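Local structure of putative carboxynorspermidine decarboxylase protein (Sinorhizobium meliloti, 3MT1) at residues Ile21-Arg25 with Asp50-Gly54; Val191-Gly197 with Gly224-Glu230; Lys328-Phe332 with Phe355-Tyr360. The protein probably catalyses the pyridoxal 5'-phosphate-dependent decarboxylation of carboxynorspermidine and carboxyspermidine, giving norspermidine and spermidine. One frame throughout, in Å; residues are numbered along the deposited sequence.

Interaction 1 (Ile21-Arg25 with Asp50-Gly54); sequences IAHVR and DYMDG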
loop_
_atom_site.group_PDB
_atom_site.type_symbol
_atom_site.label_atom_id
_atom_site.label_comp_id
_atom_site.label_asym_id
_atom_site.label_seq_id
_atom_site.Cartn_x
_atom_site.Cartn_y
_atom_site.Cartn_z
ATOM N N ILE B 21 28.265 -2.324 10.086
ATOM C CA ILE B 21 27.579 -2.038 11.342
ATOM C C ILE B 21 28.386 -2.465 12.608
ATOM O O ILE B 21 28.712 -1.626 13.447
ATOM C CB ILE B 21 26.131 -2.629 11.320
ATOM C CG1 ILE B 21 25.292 -1.813 10.325
ATOM C CG2 ILE B 21 25.518 -2.627 12.719
ATOM C CD1 ILE B 21 23.831 -2.121 10.261
ATOM N N ALA B 22 28.714 -3.747 12.720
ATOM C CA ALA B 22 29.578 -4.253 13.793
ATOM C C ALA B 22 30.865 -3.377 13.990
ATOM O O ALA B 22 31.192 -2.934 15.111
ATOM C CB ALA B 22 29.942 -5.685 13.500
ATOM N N HIS B 23 31.571 -3.122 12.890
ATOM C CA HIS B 23 32.756 -2.266 12.891
ATOM C C HIS B 23 32.442 -0.936 13.606
ATOM O O HIS B 23 33.137 -0.549 14.528
ATOM C CB HIS B 23 33.202 -2.051 11.442
ATOM C CG HIS B 23 34.407 -1.190 11.292
ATOM N ND1 HIS B 23 35.681 -1.707 11.199
ATOM C CD2 HIS B 23 34.536 0.154 11.197
ATOM C CE1 HIS B 23 36.544 -0.714 11.063
ATOM N NE2 HIS B 23 35.874 0.424 11.060
ATOM N N VAL B 24 31.352 -0.279 13.222
ATOM C CA VAL B 24 30.936 0.942 13.893
ATOM C C VAL B 24 30.677 0.711 15.386
ATOM O O VAL B 24 31.161 1.474 16.213
ATOM C CB VAL B 24 29.672 1.539 13.251
ATOM C CG1 VAL B 24 29.026 2.582 14.182
ATOM C CG2 VAL B 24 29.984 2.110 11.865
ATOM N N ARG B 25 29.924 -0.335 15.723
ATOM C CA ARG B 25 29.629 -0.650 17.113
ATOM C C ARG B 25 30.932 -0.847 17.897
ATOM O O ARG B 25 31.063 -0.424 19.038
ATOM C CB ARG B 25 28.796 -1.930 17.206
ATOM C CG ARG B 25 27.494 -1.852 16.480
ATOM C CD ARG B 25 26.666 -3.145 16.509
ATOM N NE ARG B 25 26.728 -3.879 17.761
ATOM C CZ ARG B 25 27.423 -5.006 17.912
ATOM N NH1 ARG B 25 28.083 -5.527 16.882
ATOM N NH2 ARG B 25 27.454 -5.621 19.087
ATOM N N ASP B 50 23.694 -11.421 15.319
ATOM C CA ASP B 50 25.029 -11.394 15.905
ATOM C C ASP B 50 25.831 -10.136 15.587
ATOM O O ASP B 50 26.923 -9.964 16.116
ATOM C CB ASP B 50 25.816 -12.643 15.531
ATOM C CG ASP B 50 25.154 -13.919 16.034
ATOM O OD1 ASP B 50 24.667 -13.937 17.196
ATOM O OD2 ASP B 50 25.121 -14.900 15.263
ATOM N N TYR B 51 25.280 -9.255 14.750
ATOM C CA TYR B 51 25.979 -8.051 14.341
ATOM C C TYR B 51 25.322 -6.803 14.868
ATOM O O TYR B 51 25.876 -5.701 14.743
ATOM C CB TYR B 51 26.098 -7.947 12.818
ATOM C CG TYR B 51 26.802 -9.095 12.086
ATOM C CD1 TYR B 51 28.170 -9.026 11.778
ATOM C CD2 TYR B 51 26.087 -10.236 11.672
ATOM C CE1 TYR B 51 28.806 -10.056 11.062
ATOM C CE2 TYR B 51 26.709 -11.278 10.980
ATOM C CZ TYR B 51 28.074 -11.179 10.662
ATOM O OH TYR B 51 28.708 -12.207 9.972
HETATM N N MSE B 52 24.143 -6.964 15.446
HETATM C CA MSE B 52 23.378 -5.837 15.948
HETATM C C MSE B 52 22.953 -6.004 17.395
HETATM O O MSE B 52 23.252 -7.024 18.026
HETATM C CB MSE B 52 22.181 -5.570 15.053
HETATM C CG MSE B 52 22.597 -5.304 13.609
HETATM SE SE MSE B 52 21.064 -4.832 12.496
HETATM C CE MSE B 52 21.034 -2.973 12.824
ATOM N N ASP B 53 22.270 -5.001 17.938
ATOM C CA ASP B 53 21.984 -4.970 19.384
ATOM C C ASP B 53 20.494 -5.083 19.723
ATOM O O ASP B 53 20.144 -5.063 20.907
ATOM C CB ASP B 53 22.579 -3.706 20.029
ATOM C CG ASP B 53 24.099 -3.678 19.961
ATOM O OD1 ASP B 53 24.743 -4.350 20.811
ATOM O OD2 ASP B 53 24.660 -2.985 19.063
ATOM N N GLY B 54 19.638 -5.208 18.705
ATOM C CA GLY B 54 18.200 -5.173 18.883
ATOM C C GLY B 54 17.405 -4.493 17.764
ATOM O O GLY B 54 17.885 -4.310 16.634
#

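Interaction 2 (Val191-Gly197 with Gly224-Glu230); sequences VDWVSLG and GVQIYLE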
loop_
_atom_site.group_PDB
_atom_site.type_symbol
_atom_site.label_atom_id
_atom_site.label_comp_id
_atom_site.label_asym_id
_atom_site.label_seq_id
_atom_site.Cartn_x
_atom_site.Cartn_y
_atom_site.Cartn_z
ATOM N N VAL B 191 21.039 12.718 31.494
ATOM C CA VAL B 191 20.399 11.419 31.312
ATOM C C VAL B 191 21.464 10.398 31.017
ATOM O O VAL B 191 22.637 10.742 30.923
ATOM C CB VAL B 191 19.342 11.414 30.188
ATOM C CG1 VAL B 191 18.220 12.360 30.519
ATOM C CG2 VAL B 191 19.955 11.775 28.861
ATOM N N ASP B 192 21.084 9.135 30.864
ATOM C CA ASP B 192 22.124 8.167 30.632
ATOM C C ASP B 192 22.065 7.398 29.324
ATOM O O ASP B 192 22.906 6.547 29.093
ATOM C CB ASP B 192 22.369 7.284 31.868
ATOM C CG ASP B 192 21.174 6.515 32.260
ATOM O OD1 ASP B 192 20.459 6.140 31.324
ATOM O OD2 ASP B 192 20.943 6.300 33.473
ATOM N N TRP B 193 21.130 7.745 28.435
ATOM C CA TRP B 193 21.177 7.228 27.055
ATOM C C TRP B 193 20.483 8.127 26.053
ATOM O O TRP B 193 19.543 8.839 26.389
ATOM C CB TRP B 193 20.632 5.801 26.941
ATOM C CG TRP B 193 19.210 5.654 27.365
ATOM C CD1 TRP B 193 18.777 5.286 28.593
ATOM C CD2 TRP B 193 18.019 5.875 26.567
ATOM N NE1 TRP B 193 17.391 5.246 28.616
ATOM C CE2 TRP B 193 16.906 5.612 27.397
ATOM C CE3 TRP B 193 17.795 6.274 25.243
ATOM C CZ2 TRP B 193 15.590 5.733 26.963
ATOM C CZ3 TRP B 193 16.471 6.398 24.803
ATOM C CH2 TRP B 193 15.384 6.121 25.670
ATOM N N VAL B 194 20.951 8.055 24.810
ATOM C CA VAL B 194 20.431 8.851 23.695
ATOM C C VAL B 194 20.351 7.998 22.450
ATOM O O VAL B 194 21.270 7.232 22.153
ATOM C CB VAL B 194 21.356 10.036 23.349
ATOM C CG1 VAL B 194 20.828 10.777 22.131
ATOM C CG2 VAL B 194 21.438 10.996 24.505
ATOM N N SER B 195 19.255 8.127 21.721
ATOM C CA SER B 195 19.134 7.466 20.450
ATOM C C SER B 195 19.181 8.516 19.375
ATOM O O SER B 195 18.359 9.465 19.356
ATOM C CB SER B 195 17.822 6.714 20.341
ATOM O OG SER B 195 17.364 6.784 18.990
ATOM N N LEU B 196 20.131 8.352 18.470
ATOM C CA LEU B 196 20.279 9.322 17.412
ATOM C C LEU B 196 19.456 9.006 16.174
ATOM O O LEU B 196 19.597 9.693 15.182
ATOM C CB LEU B 196 21.749 9.514 17.058
ATOM C CG LEU B 196 22.551 10.162 18.177
ATOM C CD1 LEU B 196 24.056 10.124 17.840
ATOM C CD2 LEU B 196 22.026 11.577 18.450
ATOM N N GLY B 197 18.595 7.989 16.241
ATOM C CA GLY B 197 17.747 7.610 15.107
ATOM C C GLY B 197 18.444 7.015 13.890
ATOM O O GLY B 197 19.542 6.466 13.987
ATOM N N GLY B 224 28.629 11.377 28.771
ATOM C CA GLY B 224 28.473 10.151 29.582
ATOM C C GLY B 224 27.155 9.404 29.363
ATOM O O GLY B 224 26.481 9.032 30.331
ATOM N N VAL B 225 26.788 9.214 28.088
ATOM C CA VAL B 225 25.558 8.525 27.680
ATOM C C VAL B 225 25.881 7.335 26.768
ATOM O O VAL B 225 26.898 7.334 26.086
ATOM C CB VAL B 225 24.540 9.477 26.913
ATOM C CG1 VAL B 225 23.973 10.601 27.818
ATOM C CG2 VAL B 225 25.139 10.054 25.632
ATOM N N GLN B 226 25.020 6.324 26.760
ATOM C CA GLN B 226 25.090 5.290 25.728
ATOM C C GLN B 226 24.362 5.755 24.437
ATOM O O GLN B 226 23.213 6.227 24.478
ATOM C CB GLN B 226 24.514 3.968 26.235
ATOM C CG GLN B 226 24.408 2.901 25.161
ATOM C CD GLN B 226 25.765 2.300 24.783
ATOM O OE1 GLN B 226 26.530 1.871 25.661
ATOM N NE2 GLN B 226 26.054 2.237 23.469
ATOM N N ILE B 227 25.042 5.637 23.301
ATOM C CA ILE B 227 24.435 6.013 22.048
ATOM C C ILE B 227 23.756 4.814 21.417
ATOM O O ILE B 227 24.285 3.701 21.415
ATOM C CB ILE B 227 25.446 6.657 21.070
ATOM C CG1 ILE B 227 25.898 8.020 21.591
ATOM C CG2 ILE B 227 24.809 6.870 19.673
ATOM C CD1 ILE B 227 26.971 8.650 20.737
ATOM N N TYR B 228 22.555 5.072 20.918
ATOM C CA TYR B 228 21.823 4.167 20.020
ATOM C C TYR B 228 21.723 4.739 18.612
ATOM O O TYR B 228 21.458 5.925 18.421
ATOM C CB TYR B 228 20.441 3.874 20.561
ATOM C CG TYR B 228 20.523 3.024 21.781
ATOM C CD1 TYR B 228 20.534 1.627 21.688
ATOM C CD2 TYR B 228 20.610 3.610 23.032
ATOM C CE1 TYR B 228 20.609 0.835 22.828
ATOM C CE2 TYR B 228 20.689 2.835 24.175
ATOM C CZ TYR B 228 20.699 1.456 24.078
ATOM O OH TYR B 228 20.807 0.721 25.245
ATOM N N LEU B 229 21.974 3.885 17.637
ATOM C CA LEU B 229 21.703 4.190 16.269
ATOM C C LEU B 229 20.510 3.331 15.895
ATOM O O LEU B 229 20.364 2.216 16.416
ATOM C CB LEU B 229 22.903 3.841 15.422
ATOM C CG LEU B 229 24.176 4.670 15.582
ATOM C CD1 LEU B 229 25.274 4.038 14.776
ATOM C CD2 LEU B 229 23.996 6.128 15.152
ATOM N N GLU B 230 19.656 3.850 15.003
ATOM C CA GLU B 230 18.481 3.103 14.516
ATOM C C GLU B 230 18.553 2.884 13.010
ATOM O O GLU B 230 17.725 3.393 12.258
ATOM C CB GLU B 230 17.217 3.879 14.814
ATOM C CG GLU B 230 16.775 3.938 16.256
ATOM C CD GLU B 230 15.632 4.949 16.465
ATOM O OE1 GLU B 230 14.760 5.112 15.560
ATOM O OE2 GLU B 230 15.599 5.598 17.542
#

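Interaction 3 (Lys328-Phe332 with Phe355-Tyr360); sequences KKNWF and FTYADY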
loop_
_atom_site.group_PDB
_atom_site.type_symbol
_atom_site.label_atom_id
_atom_site.label_comp_id
_atom_site.label_asym_id
_atom_site.label_seq_id
_atom_site.Cartn_x
_atom_site.Cartn_y
_atom_site.Cartn_z
ATOM N N LYS B 328 5.071 -3.103 3.269
ATOM C CA LYS B 328 3.903 -2.352 2.871
ATOM C C LYS B 328 3.308 -2.889 1.580
ATOM O O LYS B 328 2.523 -2.228 0.934
ATOM C CB LYS B 328 4.169 -0.836 2.842
ATOM C CG LYS B 328 5.387 -0.389 2.030
ATOM C CD LYS B 328 5.424 1.151 1.932
ATOM C CE LYS B 328 6.436 1.735 2.885
ATOM N NZ LYS B 328 6.135 3.117 3.251
ATOM N N LYS B 329 3.660 -4.116 1.238
ATOM C CA LYS B 329 3.082 -4.750 0.081
ATOM C C LYS B 329 1.612 -5.067 0.283
ATOM O O LYS B 329 1.160 -5.336 1.399
ATOM C CB LYS B 329 3.862 -6.006 -0.257
ATOM C CG LYS B 329 3.871 -7.093 0.818
ATOM C CD LYS B 329 4.759 -8.275 0.357
ATOM C CE LYS B 329 5.272 -9.086 1.569
ATOM N NZ LYS B 329 4.095 -9.461 2.410
ATOM N N ASN B 330 0.861 -5.051 -0.801
ATOM C CA ASN B 330 -0.581 -5.269 -0.713
ATOM C C ASN B 330 -1.148 -6.045 -1.942
ATOM O O ASN B 330 -0.421 -6.338 -2.915
ATOM C CB ASN B 330 -1.254 -3.913 -0.565
ATOM C CG ASN B 330 -0.899 -2.995 -1.696
ATOM O OD1 ASN B 330 -1.505 -3.070 -2.769
ATOM N ND2 ASN B 330 0.126 -2.152 -1.499
ATOM N N TRP B 331 -2.454 -6.307 -1.907
ATOM C CA TRP B 331 -3.133 -7.135 -2.892
ATOM C C TRP B 331 -3.881 -6.315 -3.946
ATOM O O TRP B 331 -4.850 -6.772 -4.547
ATOM C CB TRP B 331 -4.131 -7.987 -2.153
ATOM C CG TRP B 331 -3.524 -9.125 -1.487
ATOM C CD1 TRP B 331 -3.476 -9.353 -0.151
ATOM C CD2 TRP B 331 -2.855 -10.227 -2.122
ATOM N NE1 TRP B 331 -2.826 -10.537 0.093
ATOM C CE2 TRP B 331 -2.442 -11.101 -1.095
ATOM C CE3 TRP B 331 -2.579 -10.564 -3.457
ATOM C CZ2 TRP B 331 -1.755 -12.299 -1.358
ATOM C CZ3 TRP B 331 -1.905 -11.754 -3.726
ATOM C CH2 TRP B 331 -1.507 -12.612 -2.688
ATOM N N PHE B 332 -3.437 -5.077 -4.157
ATOM C CA PHE B 332 -4.023 -4.231 -5.163
ATOM C C PHE B 332 -4.172 -4.961 -6.500
ATOM O O PHE B 332 -3.206 -5.589 -6.997
ATOM C CB PHE B 332 -3.109 -3.064 -5.340
ATOM C CG PHE B 332 -3.545 -2.115 -6.395
ATOM C CD1 PHE B 332 -4.735 -1.394 -6.257
ATOM C CD2 PHE B 332 -2.763 -1.931 -7.530
ATOM C CE1 PHE B 332 -5.139 -0.496 -7.243
ATOM C CE2 PHE B 332 -3.158 -1.016 -8.524
ATOM C CZ PHE B 332 -4.334 -0.298 -8.372
ATOM N N PHE B 355 3.161 -16.568 -1.464
ATOM C CA PHE B 355 1.820 -16.083 -1.218
ATOM C C PHE B 355 0.870 -16.698 -2.220
ATOM O O PHE B 355 1.140 -16.722 -3.419
ATOM C CB PHE B 355 1.750 -14.560 -1.205
ATOM C CG PHE B 355 2.702 -13.909 -0.198
ATOM C CD1 PHE B 355 3.919 -13.370 -0.608
ATOM C CD2 PHE B 355 2.381 -13.864 1.164
ATOM C CE1 PHE B 355 4.791 -12.792 0.315
ATOM C CE2 PHE B 355 3.230 -13.304 2.081
ATOM C CZ PHE B 355 4.435 -12.754 1.674
ATOM N N THR B 356 -0.235 -17.237 -1.719
ATOM C CA THR B 356 -1.103 -18.046 -2.520
ATOM C C THR B 356 -2.484 -17.399 -2.570
ATOM O O THR B 356 -2.751 -16.418 -1.870
ATOM C CB THR B 356 -1.231 -19.408 -1.869
ATOM O OG1 THR B 356 -1.959 -19.249 -0.656
ATOM C CG2 THR B 356 0.141 -19.986 -1.554
ATOM N N TYR B 357 -3.369 -17.974 -3.371
ATOM C CA TYR B 357 -4.743 -17.524 -3.463
ATOM C C TYR B 357 -5.405 -17.375 -2.086
ATOM O O TYR B 357 -6.113 -16.389 -1.805
ATOM C CB TYR B 357 -5.561 -18.478 -4.369
ATOM C CG TYR B 357 -7.013 -18.130 -4.375
ATOM C CD1 TYR B 357 -7.467 -17.022 -5.093
ATOM C CD2 TYR B 357 -7.931 -18.862 -3.632
ATOM C CE1 TYR B 357 -8.804 -16.678 -5.099
ATOM C CE2 TYR B 357 -9.288 -18.517 -3.620
ATOM C CZ TYR B 357 -9.699 -17.419 -4.359
ATOM O OH TYR B 357 -10.991 -17.022 -4.352
ATOM N N ALA B 358 -5.173 -18.358 -1.231
ATOM C CA ALA B 358 -5.777 -18.369 0.094
ATOM C C ALA B 358 -5.293 -17.164 0.938
ATOM O O ALA B 358 -6.046 -16.647 1.748
ATOM C CB ALA B 358 -5.492 -19.701 0.796
ATOM N N ASP B 359 -4.053 -16.705 0.753
ATOM C CA ASP B 359 -3.644 -15.455 1.372
ATOM C C ASP B 359 -4.499 -14.332 0.824
ATOM O O ASP B 359 -5.114 -13.612 1.579
ATOM C CB ASP B 359 -2.169 -15.183 1.135
ATOM C CG ASP B 359 -1.289 -16.147 1.873
ATOM O OD1 ASP B 359 -1.413 -16.222 3.102
ATOM O OD2 ASP B 359 -0.469 -16.860 1.235
ATOM N N TYR B 360 -4.592 -14.197 -0.492
ATOM C CA TYR B 360 -5.425 -13.145 -1.054
ATOM C C TYR B 360 -6.845 -13.183 -0.517
ATOM O O TYR B 360 -7.328 -12.182 -0.003
ATOM C CB TYR B 360 -5.436 -13.222 -2.577
ATOM C CG TYR B 360 -6.455 -12.351 -3.264
ATOM C CD1 TYR B 360 -6.344 -10.950 -3.264
ATOM C CD2 TYR B 360 -7.497 -12.929 -3.976
ATOM C CE1 TYR B 360 -7.294 -10.157 -3.943
ATOM C CE2 TYR B 360 -8.433 -12.172 -4.642
ATOM C CZ TYR B 360 -8.336 -10.810 -4.626
ATOM O OH TYR B 360 -9.264 -10.103 -5.322
#

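Interaction 1 (Ile21-Arg25 with Asp50-Gly54)
Arg25 sets out with CG anti to its carbonyl carbon, runs extended through chi2 and then bends at chi3 (37°), and this bend turns its guanidinium to the carboxylate of Asp53. The two side chains arrive from opposite directions. NE of Arg25 gives a hydrogen bond to OD2 of Asp53 at 2.6 Å, the main arm of a salt bridge. NE comes in on the syn side of the carboxylate but well out of its plane. A second arm, from NH2 of Arg25 to OD1 of Asp53, is weak at 3.5 Å. The planes of the two groups stand 54° apart, so this is not a flat, two-pronged pair. One face of the guanidinium lies over the backbone at Tyr51 C and Met52 N, and NH1 of Arg25 is 3.1 Å from O of Tyr51.

The contact belongs to the alpha/beta barrel of this decarboxylase family. Arg25 sits on helix 11-28, which precedes the first barrel strand, and residues 50-54 lead into the second. OD2 of Asp53 also accepts a hydrogen bond from the backbone N of Ala32, in that first strand. Two donors thus grip one oxygen and fix the turn of the carboxylate, and the arginine probably helps to keep it ionised.

Alongside the ion pair, the rest of the contact is mostly apolar. Ile21 extends its CD1 to CE of Met52, a selenomethionine, at 3.9 Å. The bend at chi3 of Met52 (87°) sets that methyl beside the isoleucine. CG2 of Ile21 meets the backbone instead, 3.7 Å from O of Tyr51. Ala22 CB touches the edge of the Tyr51 ring at CD1, 4.2 Å away. That ring also packs on Thr15, Met18 and Glu19 of the same helix, while Met52 reaches Pro231 and Ser235.

Interaction 2 (Val191-Gly197 with Gly224-Glu230)
Strands 193-195 and 226-229 lie side by side and parallel, their short axes 4.7 Å apart and 18° from each other. They are the last two strands of the eight-stranded alpha/beta barrel, and helix 209-223 makes the beta-alpha-beta crossover between them. Val194 uses both its backbone N and its backbone O: N donates to O of Gln226 at 2.9 Å, and O accepts from N of Tyr228 at 2.8 Å. The ladder continues with Leu196 N to Tyr228 O at 2.8 Å. Beyond the strands, Glu230 N bonds to Gly197 O at 2.8 Å, from well above that carbonyl plane.

Side chains alternate between two faces. Val194 and Ile227 point to the face where helix 209-223 packs. CG2 of Val194 meets CG2 of Val225 at 4.0 Å, and CD1 of Leu196 crosses to CG2 of Ile227 at 3.8 Å. Ile227 and Val225 both also touch Phe219 of the helix.

Trp193, Ser195, Gln226 and Tyr228 take the other face, inside the barrel. The Tyr228 ring turns its edge to CB of Trp193. With chi1 at 60°, CG of Trp193 stands between the backbone N and the carbonyl carbon, and the ring leads away from the neighbouring strand. Lys95 serves both aromatics, through a cation-pi contact with Trp193 and a hydrogen bond to Tyr228 OH, while Trp193 NE1 is paired with Asn157 OD1. Gln226 bends back at chi2, and its NE2 binds both its neighbour's carbonyl, Ile227 O, and Gly29 O.

At the far end Ser195 does double duty. Its OG accepts from Gly197 N in an ST turn and donates to OE2 of Glu230 at 2.6 Å, meeting that oxygen on its anti side, 29° out of the carboxylate plane.

Interaction 3 (Lys328-Phe332 with Phe355-Tyr360)
The start of the C-terminal helix 357-362 packs here against the loop that precedes strand 339-343, at the dimer interface. Trp331 of the loop carries the contact. Tyr360 CB sits 3.7 Å from the centroid of the indole six-membered ring, almost exactly on its normal, a CH-pi contact. Tyr360 CG is anti to its backbone N (chi1 169°), which brings the edge of the phenol ring to the face of the indole. The rings form an offset edge-to-face pair, planes 64° apart, with CD1 of Tyr360 3.7 Å from CD2 of Trp331. At the outer rim, CZ2 of Trp331 lies 3.8 Å from CB of Asp359, and CH2 is 4.1 Å from CB of Phe355. With an alanine here, the indole face under Tyr360 CB would be lost, and a gap is likely to open beside the first helical turn.

Both sides are braced from within. Asn330 OD1 accepts from Phe332 N in an Asx turn, which shapes the chain around Trp331. Thr356 is the helix N-cap, and its N donates to the anti lone pair of Asp359 OD2, an oxygen that also pairs with Arg353. Lys329 bends at chi4 toward Phe355, while its NZ bonds to Ser363 O of the second subunit. That NZ is 3.4 Å from CZ of Phe355.

In the fold
From the N terminus, interaction 1 comes first: it closes the excursion from helix 11-28 through strand 31-35 and helix 45-49 to the approach of strand 54-57. Interaction 2 follows much later and closes the crossover joining the last two barrel strands. The two loops are in series, neither nested nor crossed, yet they touch in space where Val24 CG1 meets Leu229 CD1 at 4.1 Å. Interaction 3 opens after both. It closes a loop containing strands 339-343 and 349-353 and ties helix 357-362 to the loop between strands 315-318 and 339-343 of the mixed sheet. It lies on the opposite side of the chain's centre, its nearest atoms about 15 Å from interaction 2.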